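Local coordinates for D-hydantoinase (Ralstonia pickettii, PDB 1NFG), which probably catalyses the stereospecific hydrolysis of the cyclic amide bond of D-hydantoin derivatives, with two zinc ions bound per subunit, at residues A[206-212]-A[284-290]; A[212-216]-A[237-243]; A[265-269]-A[295-299]. One frame throughout, in Å; residues are numbered along the deposited sequence.

Following the chain from the N terminus, segment 206-212 leaves helix 204-208 and passes through Pro-212 into segment 212-216, which lies on helix 212-229. Interaction 2 closes the first loop when the chain, after strand 233-235, returns at 237-243 and enters helix 241-253. Past strand 257-262, segment 265-269 opens interaction 3; before that closes, 284-290 reaches back to 206-212 and completes interaction 1. Interaction 2 is thus nested inside interaction 1, interactions 1 and 3 cross, and 2 and 3 follow in series. Arg-290 bridges interactions 1 and 2 through Glu-215, while the Tyr-265 hydroxyl links interaction 3 to Pro-287. Together they tie loops and helices around the zinc site of the TIM barrel.

Interaction 1. Residues A[206-212]-A[284-290]; sequences HALSRPP and VFTPPAR
Two side-chain-to-carbonyl hydrogen bonds hold this contact. His-206, chi1 t, sends NE2 to Phe-285 O (3.0 Å, N-H...O 150°), and Arg-290 reaches back with NH1 to Arg-210 O (3.3 Å, 165°). Water 1 doubles the second link, donating to Arg-210 O (2.9 Å) and accepting from Arg-290 NH2 (3.0 Å). The long arginine suits this span: its guanidinium also pairs with Glu-215, and Pro-212 N lies over one of its faces. Residues 206-208 are helical, and Arg-210 N bonds to Ala-207 O (2.9 Å) as the chain turns off. Segment 284-290 is irregular and mostly extended, with a cis peptide between Thr-286 and Pro-287. In register, Ala-207 CA sits 4.9 Å from Pro-288 CA. Ala-207 CB meets Pro-288 CB at 3.7 Å; alanine's small side chain suits so close a backbone approach. Val-284, chi1 t, lays CG1 over the His-206 ring, 3.5 Å from its centroid, a CH-pi contact. Arg-210 is salt-bridged to Glu-183, and Thr-286 OG1 is hydrogen-bonded to Asn-335. Thr-286 probably binds substrate, as in related hydantoinases, so fixing the carbonyl of Phe-285 just before it implies a loop held in place by polar bonds beside the zinc pocket.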
loop_
_atom_site.group_PDB
_atom_site.type_symbol
_atom_site.label_atom_id
_atom_site.label_comp_id
_atom_site.label_asym_id
_atom_site.label_seq_id
_atom_site.Cartn_x
_atom_site.Cartn_y
_atom_site.Cartn_z
ATOM N N HIS A 206 -3.768 25.808 -15.354
ATOM C CA HIS A 206 -2.369 25.427 -15.357
ATOM C C HIS A 206 -2.289 24.246 -14.397
ATOM O O HIS A 206 -1.604 23.263 -14.657
ATOM C CB HIS A 206 -1.478 26.564 -14.847
ATOM C CG HIS A 206 -0.069 26.140 -14.561
ATOM N ND1 HIS A 206 0.774 25.648 -15.534
ATOM C CD2 HIS A 206 0.630 26.095 -13.402
ATOM C CE1 HIS A 206 1.931 25.317 -14.989
ATOM N NE2 HIS A 206 1.870 25.578 -13.695
ATOM N N ALA A 207 -3.011 24.351 -13.286
ATOM C CA ALA A 207 -3.021 23.300 -12.279
ATOM C C ALA A 207 -3.821 22.085 -12.734
ATOM O O ALA A 207 -3.327 20.952 -12.693
ATOM C CB ALA A 207 -3.588 23.839 -10.972
ATOM N N LEU A 208 -5.054 22.319 -13.172
ATOM C CA LEU A 208 -5.910 21.228 -13.615
ATOM C C LEU A 208 -5.316 20.461 -14.797
ATOM O O LEU A 208 -5.576 19.264 -14.957
ATOM C CB LEU A 208 -7.293 21.764 -13.981
ATOM C CG LEU A 208 -7.968 22.581 -12.873
ATOM C CD1 LEU A 208 -9.321 23.081 -13.350
ATOM C CD2 LEU A 208 -8.121 21.733 -11.620
ATOM N N SER A 209 -4.512 21.136 -15.614
ATOM C CA SER A 209 -3.912 20.483 -16.772
ATOM C C SER A 209 -2.783 19.540 -16.380
ATOM O O SER A 209 -2.298 18.758 -17.200
ATOM C CB SER A 209 -3.405 21.524 -17.785
ATOM O OG SER A 209 -2.356 22.323 -17.264
ATOM N N ARG A 210 -2.355 19.619 -15.125
ATOM C CA ARG A 210 -1.299 18.741 -14.644
ATOM C C ARG A 210 -1.536 18.343 -13.191
ATOM O O ARG A 210 -0.808 18.743 -12.280
ATOM C CB ARG A 210 0.082 19.388 -14.849
ATOM C CG ARG A 210 0.168 20.866 -14.547
ATOM C CD ARG A 210 1.200 21.553 -15.442
ATOM N NE ARG A 210 2.491 20.868 -15.471
ATOM C CZ ARG A 210 3.293 20.850 -16.535
ATOM N NH1 ARG A 210 2.934 21.475 -17.647
ATOM N NH2 ARG A 210 4.447 20.202 -16.500
ATOM N N PRO A 211 -2.571 17.521 -12.969
ATOM C CA PRO A 211 -2.981 17.016 -11.659
ATOM C C PRO A 211 -1.968 16.032 -11.079
ATOM O O PRO A 211 -1.097 15.521 -11.791
ATOM C CB PRO A 211 -4.319 16.358 -11.963
ATOM C CG PRO A 211 -4.072 15.775 -13.312
ATOM C CD PRO A 211 -3.390 16.912 -14.034
ATOM N N PRO A 212 -2.085 15.742 -9.777
ATOM C CA PRO A 212 -1.203 14.825 -9.052
ATOM C C PRO A 212 -0.779 13.566 -9.799
ATOM O O PRO A 212 0.374 13.144 -9.699
ATOM C CB PRO A 212 -2.006 14.509 -7.801
ATOM C CG PRO A 212 -2.673 15.819 -7.520
ATOM C CD PRO A 212 -3.154 16.246 -8.893
ATOM N N VAL A 284 1.616 30.576 -10.738
ATOM C CA VAL A 284 1.779 29.605 -11.795
ATOM C C VAL A 284 3.206 29.068 -11.778
ATOM O O VAL A 284 4.110 29.623 -12.417
ATOM C CB VAL A 284 1.472 30.209 -13.181
ATOM C CG1 VAL A 284 1.810 29.204 -14.273
ATOM C CG2 VAL A 284 0.004 30.596 -13.263
ATOM N N PHE A 285 3.407 28.000 -11.013
ATOM C CA PHE A 285 4.703 27.341 -10.939
ATOM C C PHE A 285 4.447 25.856 -11.133
ATOM O O PHE A 285 3.301 25.407 -11.061
ATOM C CB PHE A 285 5.405 27.623 -9.607
ATOM C CG PHE A 285 4.509 27.538 -8.412
ATOM C CD1 PHE A 285 4.067 26.310 -7.941
ATOM C CD2 PHE A 285 4.113 28.696 -7.750
ATOM C CE1 PHE A 285 3.246 26.238 -6.828
ATOM C CE2 PHE A 285 3.294 28.635 -6.638
ATOM C CZ PHE A 285 2.857 27.405 -6.173
ATOM N N THR A 286 5.510 25.100 -11.382
ATOM C CA THR A 286 5.378 23.679 -11.645
ATOM C C THR A 286 6.280 22.795 -10.789
ATOM O O THR A 286 7.447 23.115 -10.578
ATOM C CB THR A 286 5.678 23.411 -13.134
ATOM O OG1 THR A 286 4.725 24.115 -13.940
ATOM C CG2 THR A 286 5.623 21.924 -13.448
ATOM N N PRO A 287 5.744 21.665 -10.285
ATOM C CA PRO A 287 4.361 21.223 -10.487
ATOM C C PRO A 287 3.382 22.218 -9.878
ATOM O O PRO A 287 3.778 23.103 -9.118
ATOM C CB PRO A 287 4.337 19.864 -9.806
ATOM C CG PRO A 287 5.700 19.337 -10.107
ATOM C CD PRO A 287 6.570 20.543 -9.797
ATOM N N PRO A 288 2.086 22.085 -10.194
ATOM C CA PRO A 288 1.064 22.998 -9.672
ATOM C C PRO A 288 0.883 22.956 -8.162
ATOM O O PRO A 288 1.161 21.945 -7.518
ATOM C CB PRO A 288 -0.214 22.543 -10.386
ATOM C CG PRO A 288 0.271 21.780 -11.565
ATOM C CD PRO A 288 1.466 21.049 -11.035
ATOM N N ALA A 289 0.399 24.065 -7.609
ATOM C CA ALA A 289 0.118 24.149 -6.184
ATOM C C ALA A 289 -0.956 23.097 -5.920
ATOM O O ALA A 289 -1.896 22.950 -6.706
ATOM C CB ALA A 289 -0.407 25.524 -5.840
ATOM N N ARG A 290 -0.825 22.371 -4.817
ATOM C CA ARG A 290 -1.781 21.326 -4.484
ATOM C C ARG A 290 -2.885 21.756 -3.516
ATOM O O ARG A 290 -3.500 22.806 -3.694
ATOM C CB ARG A 290 -1.023 20.126 -3.930
ATOM C CG ARG A 290 0.070 19.625 -4.864
ATOM C CD ARG A 290 -0.465 19.414 -6.271
ATOM N NE ARG A 290 0.472 18.668 -7.105
ATOM C CZ ARG A 290 0.296 18.437 -8.402
ATOM N NH1 ARG A 290 -0.785 18.895 -9.023
ATOM N NH2 ARG A 290 1.202 17.744 -9.079
HETATM O O HOH W 1 1.792 17.502 -12.038
#

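Interaction 2. Residues A[212-216]-A[237-243]; sequences PRVEA and HVTCEES
Segment 212-216 lies on helix 212-229, in its N-terminal part, with Ala-216 N bonded to Pro-212 O (2.8 Å); segment 237-243 is the loop after strand 233-235, turning into helix 241-253 with Cys-240 at the N-cap. This is the alpha/beta repeat of the TIM barrel, whose strand-to-helix loop here carries the zinc ligand His-237. The backbones meet most closely at Ala-216 and Ser-243, whose CA atoms are 3.9 Å apart, a distance that small residues permit. Pro-212 suits its place near a helix start, where its nitrogen needs no partner; Pro-212 CB packs 3.9 Å from Cys-240 SG. Ala-216 CB rests 4.0 Å from Glu-242 CB. Arg-213 starts away from the loop at CB, but its end bends back, Arg-213 NH1 to within 4.3 Å of Glu-242 CB, and it also packs on Ile-228 of a neighbouring subunit. The polar centre is Glu-215, its chi1 and chi2 both t so that the carboxylate reaches fully across. It also forms a salt bridge with Arg-290, so the buried charge is answered. Glu-215 OE2 accepts from Thr-239 N (2.9 Å, 163°) and from Ser-243 OG, chi1 p (2.9 Å), pinning the loop to the helix. The other oxygen, Glu-215 OE1, takes a very short hydrogen bond from Thr-239 OG1, 2.5 Å.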
loop_
_atom_site.group_PDB
_atom_site.type_symbol
_atom_site.label_atom_id
_atom_site.label_comp_id
_atom_site.label_asym_id
_atom_site.label_seq_id
_atom_site.Cartn_x
_atom_site.Cartn_y
_atom_site.Cartn_z
ATOM N N PRO A 212 -2.085 15.742 -9.777
ATOM C CA PRO A 212 -1.203 14.825 -9.052
ATOM C C PRO A 212 -0.779 13.566 -9.799
ATOM O O PRO A 212 0.374 13.144 -9.699
ATOM C CB PRO A 212 -2.006 14.509 -7.801
ATOM C CG PRO A 212 -2.673 15.819 -7.520
ATOM C CD PRO A 212 -3.154 16.246 -8.893
ATOM N N ARG A 213 -1.694 12.961 -10.549
ATOM C CA ARG A 213 -1.358 11.736 -11.265
ATOM C C ARG A 213 -0.206 11.955 -12.237
ATOM O O ARG A 213 0.652 11.086 -12.397
ATOM C CB ARG A 213 -2.562 11.215 -12.035
ATOM C CG ARG A 213 -2.449 9.748 -12.390
ATOM C CD ARG A 213 -2.826 8.929 -11.181
ATOM N NE ARG A 213 -1.693 8.308 -10.508
ATOM C CZ ARG A 213 -1.678 8.037 -9.207
ATOM N NH1 ARG A 213 -2.727 8.348 -8.455
ATOM N NH2 ARG A 213 -0.633 7.430 -8.664
ATOM N N VAL A 214 -0.204 13.115 -12.891
ATOM C CA VAL A 214 0.842 13.468 -13.845
ATOM C C VAL A 214 2.202 13.424 -13.151
ATOM O O VAL A 214 3.180 12.902 -13.699
ATOM C CB VAL A 214 0.610 14.881 -14.419
ATOM C CG1 VAL A 214 1.779 15.290 -15.303
ATOM C CG2 VAL A 214 -0.683 14.908 -15.211
ATOM N N GLU A 215 2.254 13.970 -11.938
ATOM C CA GLU A 215 3.488 13.979 -11.161
ATOM C C GLU A 215 3.811 12.573 -10.652
ATOM O O GLU A 215 4.927 12.076 -10.827
ATOM C CB GLU A 215 3.356 14.940 -9.966
ATOM C CG GLU A 215 4.659 15.170 -9.198
ATOM C CD GLU A 215 4.508 16.153 -8.040
ATOM O OE1 GLU A 215 3.633 17.045 -8.122
ATOM O OE2 GLU A 215 5.278 16.043 -7.052
ATOM N N ALA A 216 2.825 11.937 -10.025
ATOM C CA ALA A 216 2.998 10.602 -9.454
ATOM C C ALA A 216 3.589 9.596 -10.434
ATOM O O ALA A 216 4.599 8.955 -10.143
ATOM C CB ALA A 216 1.661 10.094 -8.918
ATOM N N HIS A 237 11.337 18.844 -5.995
ATOM C CA HIS A 237 9.986 19.278 -5.674
ATOM C C HIS A 237 8.862 18.234 -5.640
ATOM O O HIS A 237 8.015 18.196 -6.530
ATOM C CB HIS A 237 9.568 20.449 -6.579
ATOM C CG HIS A 237 9.756 20.197 -8.046
ATOM N ND1 HIS A 237 9.404 19.010 -8.653
ATOM C CD2 HIS A 237 10.226 20.998 -9.033
ATOM C CE1 HIS A 237 9.652 19.091 -9.949
ATOM N NE2 HIS A 237 10.149 20.286 -10.204
ATOM N N VAL A 238 8.869 17.378 -4.618
ATOM C CA VAL A 238 7.792 16.406 -4.433
ATOM C C VAL A 238 6.726 17.314 -3.840
ATOM O O VAL A 238 6.958 17.953 -2.814
ATOM C CB VAL A 238 8.151 15.330 -3.407
ATOM C CG1 VAL A 238 6.913 14.519 -3.067
ATOM C CG2 VAL A 238 9.243 14.422 -3.969
ATOM N N THR A 239 5.559 17.364 -4.466
ATOM C CA THR A 239 4.525 18.290 -4.028
ATOM C C THR A 239 3.200 17.767 -3.472
ATOM O O THR A 239 2.403 18.549 -2.956
ATOM C CB THR A 239 4.175 19.212 -5.191
ATOM O OG1 THR A 239 3.358 18.494 -6.129
ATOM C CG2 THR A 239 5.449 19.652 -5.907
ATOM N N CYS A 240 2.943 16.470 -3.572
ATOM C CA CYS A 240 1.662 15.968 -3.100
ATOM C C CYS A 240 1.728 14.564 -2.541
ATOM O O CYS A 240 2.732 13.862 -2.687
ATOM C CB CYS A 240 0.653 16.002 -4.247
ATOM S SG CYS A 240 1.171 14.994 -5.666
ATOM N N GLU A 241 0.631 14.154 -1.919
ATOM C CA GLU A 241 0.528 12.837 -1.310
ATOM C C GLU A 241 0.793 11.677 -2.271
ATOM O O GLU A 241 1.527 10.740 -1.932
ATOM C CB GLU A 241 -0.851 12.689 -0.660
ATOM C CG GLU A 241 -1.185 11.296 -0.174
ATOM C CD GLU A 241 -2.454 11.268 0.661
ATOM O OE1 GLU A 241 -3.367 12.086 0.398
ATOM O OE2 GLU A 241 -2.540 10.416 1.574
ATOM N N GLU A 242 0.219 11.739 -3.470
ATOM C CA GLU A 242 0.409 10.651 -4.423
ATOM C C GLU A 242 1.837 10.470 -4.922
ATOM O O GLU A 242 2.313 9.341 -5.015
ATOM C CB GLU A 242 -0.562 10.782 -5.610
ATOM C CG GLU A 242 -1.075 12.175 -5.857
ATOM C CD GLU A 242 -2.251 12.547 -4.978
ATOM O OE1 GLU A 242 -3.310 11.899 -5.106
ATOM O OE2 GLU A 242 -2.120 13.496 -4.170
ATOM N N SER A 243 2.537 11.555 -5.238
ATOM C CA SER A 243 3.913 11.397 -5.704
ATOM C C SER A 243 4.816 11.000 -4.539
ATOM O O SER A 243 5.737 10.197 -4.706
ATOM C CB SER A 243 4.438 12.683 -6.365
ATOM O OG SER A 243 4.542 13.752 -5.442
#

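Interaction 3. Residues A[265-269]-A[295-299]; sequences YLYLT and HDVLW
Leu-266, His-295 and Trp-299 bury the most surface here, and the contact can be built from them. His-295 and Trp-299 stand one helical turn apart on helix 292-303 (Trp-299 N to His-295 O, 2.9 Å), while segment 265-269 curls past as an irregular loop: phi/psi is -111/-1° at Leu-266 and -137/-30° at Tyr-267, then extended at Leu-268 and Thr-269. The backbones are closest at Leu-266 and His-295, CA to CA 4.8 Å. His-295, chi1 m, extends its ring into the curve of the loop. His-295 NE2 donates to Leu-268 O (2.8 Å, 158°), and Leu-266 O and Tyr-267 N lie over one ring face. A flat, polar-edged ring suits this slot, filling it and satisfying a buried carbonyl at once. Leu-266, in the mt rotamer, places CD1 over the six-membered ring of Trp-299, 3.8 Å from its centroid, a CH-pi contact, and CD2 against Leu-298 CB (3.6 Å). Trp-299 NE1 donates to water 2 (3.2 Å), which donates to Leu-266 O (2.9 Å). Tyr-267 OH nears the indole edge (3.7 Å to Trp-299 CZ2) and bonds to the carbonyl of Met-346. The contact thus seats the loop following strand 257-262 on helix 292-303, with helix 241-253 meeting that helix at Val-297 and helix 343-352 reached through Tyr-267.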
loop_
_atom_site.group_PDB
_atom_site.type_symbol
_atom_site.label_atom_id
_atom_site.label_comp_id
_atom_site.label_asym_id
_atom_site.label_seq_id
_atom_site.Cartn_x
_atom_site.Cartn_y
_atom_site.Cartn_z
ATOM N N TYR A 265 5.163 24.711 -1.485
ATOM C CA TYR A 265 4.333 23.517 -1.456
ATOM C C TYR A 265 3.861 23.202 -0.038
ATOM O O TYR A 265 3.140 22.230 0.185
ATOM C CB TYR A 265 5.095 22.336 -2.050
ATOM C CG TYR A 265 5.358 22.525 -3.524
ATOM C CD1 TYR A 265 4.301 22.680 -4.423
ATOM C CD2 TYR A 265 6.660 22.585 -4.019
ATOM C CE1 TYR A 265 4.533 22.892 -5.776
ATOM C CE2 TYR A 265 6.905 22.795 -5.375
ATOM C CZ TYR A 265 5.836 22.948 -6.247
ATOM O OH TYR A 265 6.076 23.150 -7.589
ATOM N N LEU A 266 4.267 24.036 0.915
ATOM C CA LEU A 266 3.868 23.873 2.309
ATOM C C LEU A 266 2.920 25.007 2.689
ATOM O O LEU A 266 2.421 25.058 3.813
ATOM C CB LEU A 266 5.088 23.943 3.232
ATOM C CG LEU A 266 6.241 22.960 3.052
ATOM C CD1 LEU A 266 7.372 23.361 3.976
ATOM C CD2 LEU A 266 5.781 21.540 3.353
ATOM N N TYR A 267 2.657 25.906 1.746
ATOM C CA TYR A 267 1.822 27.056 2.038
ATOM C C TYR A 267 0.785 27.445 1.003
ATOM O O TYR A 267 -0.256 27.997 1.352
ATOM C CB TYR A 267 2.724 28.269 2.293
ATOM C CG TYR A 267 3.510 28.192 3.581
ATOM C CD1 TYR A 267 2.916 28.518 4.796
ATOM C CD2 TYR A 267 4.842 27.778 3.587
ATOM C CE1 TYR A 267 3.619 28.438 5.984
ATOM C CE2 TYR A 267 5.558 27.692 4.775
ATOM C CZ TYR A 267 4.936 28.026 5.973
ATOM O OH TYR A 267 5.623 27.946 7.167
ATOM N N LEU A 268 1.060 27.180 -0.267
ATOM C CA LEU A 268 0.126 27.575 -1.312
ATOM C C LEU A 268 -0.746 26.438 -1.819
ATOM O O LEU A 268 -0.391 25.266 -1.705
ATOM C CB LEU A 268 0.903 28.215 -2.465
ATOM C CG LEU A 268 1.895 29.298 -2.011
ATOM C CD1 LEU A 268 2.553 29.925 -3.220
ATOM C CD2 LEU A 268 1.179 30.365 -1.197
ATOM N N THR A 269 -1.899 26.790 -2.375
ATOM C CA THR A 269 -2.828 25.788 -2.898
ATOM C C THR A 269 -3.324 26.216 -4.266
ATOM O O THR A 269 -3.277 27.398 -4.604
ATOM C CB THR A 269 -4.050 25.634 -1.999
ATOM O OG1 THR A 269 -4.822 26.841 -2.050
ATOM C CG2 THR A 269 -3.621 25.361 -0.567
ATOM N N HIS A 295 -0.261 19.757 2.348
ATOM C CA HIS A 295 0.615 20.499 3.252
ATOM C C HIS A 295 0.874 19.640 4.492
ATOM O O HIS A 295 2.011 19.524 4.956
ATOM C CB HIS A 295 -0.033 21.806 3.713
ATOM C CG HIS A 295 -0.235 22.812 2.626
ATOM N ND1 HIS A 295 -0.983 23.955 2.808
ATOM C CD2 HIS A 295 0.207 22.852 1.347
ATOM C CE1 HIS A 295 -0.997 24.654 1.687
ATOM N NE2 HIS A 295 -0.283 24.007 0.785
ATOM N N ASP A 296 -0.186 19.043 5.033
ATOM C CA ASP A 296 -0.038 18.211 6.222
ATOM C C ASP A 296 0.823 17.007 5.897
ATOM O O ASP A 296 1.721 16.650 6.657
ATOM C CB ASP A 296 -1.395 17.739 6.738
ATOM C CG ASP A 296 -2.354 18.880 6.985
ATOM O OD1 ASP A 296 -1.900 19.975 7.394
ATOM O OD2 ASP A 296 -3.569 18.673 6.781
ATOM N N VAL A 297 0.543 16.380 4.764
ATOM C CA VAL A 297 1.307 15.221 4.349
ATOM C C VAL A 297 2.793 15.545 4.308
ATOM O O VAL A 297 3.610 14.815 4.869
ATOM C CB VAL A 297 0.853 14.733 2.953
ATOM C CG1 VAL A 297 1.883 13.785 2.361
ATOM C CG2 VAL A 297 -0.486 14.033 3.071
ATOM N N LEU A 298 3.132 16.650 3.647
ATOM C CA LEU A 298 4.521 17.077 3.504
ATOM C C LEU A 298 5.168 17.434 4.846
ATOM O O LEU A 298 6.283 16.980 5.146
ATOM C CB LEU A 298 4.606 18.263 2.532
ATOM C CG LEU A 298 4.233 17.948 1.075
ATOM C CD1 LEU A 298 4.145 19.238 0.277
ATOM C CD2 LEU A 298 5.256 16.989 0.462
ATOM N N TRP A 299 4.484 18.244 5.650
ATOM C CA TRP A 299 5.023 18.599 6.955
ATOM C C TRP A 299 5.251 17.339 7.792
ATOM O O TRP A 299 6.268 17.235 8.472
ATOM C CB TRP A 299 4.086 19.549 7.701
ATOM C CG TRP A 299 4.210 21.010 7.305
ATOM C CD1 TRP A 299 3.246 21.785 6.720
ATOM C CD2 TRP A 299 5.335 21.879 7.534
ATOM N NE1 TRP A 299 3.697 23.078 6.579
ATOM C CE2 TRP A 299 4.974 23.163 7.072
ATOM C CE3 TRP A 299 6.608 21.695 8.090
ATOM C CZ2 TRP A 299 5.840 24.260 7.148
ATOM C CZ3 TRP A 299 7.471 22.791 8.165
ATOM C CH2 TRP A 299 7.080 24.052 7.697
HETATM O O HOH W 2 1.579 25.476 6.562
#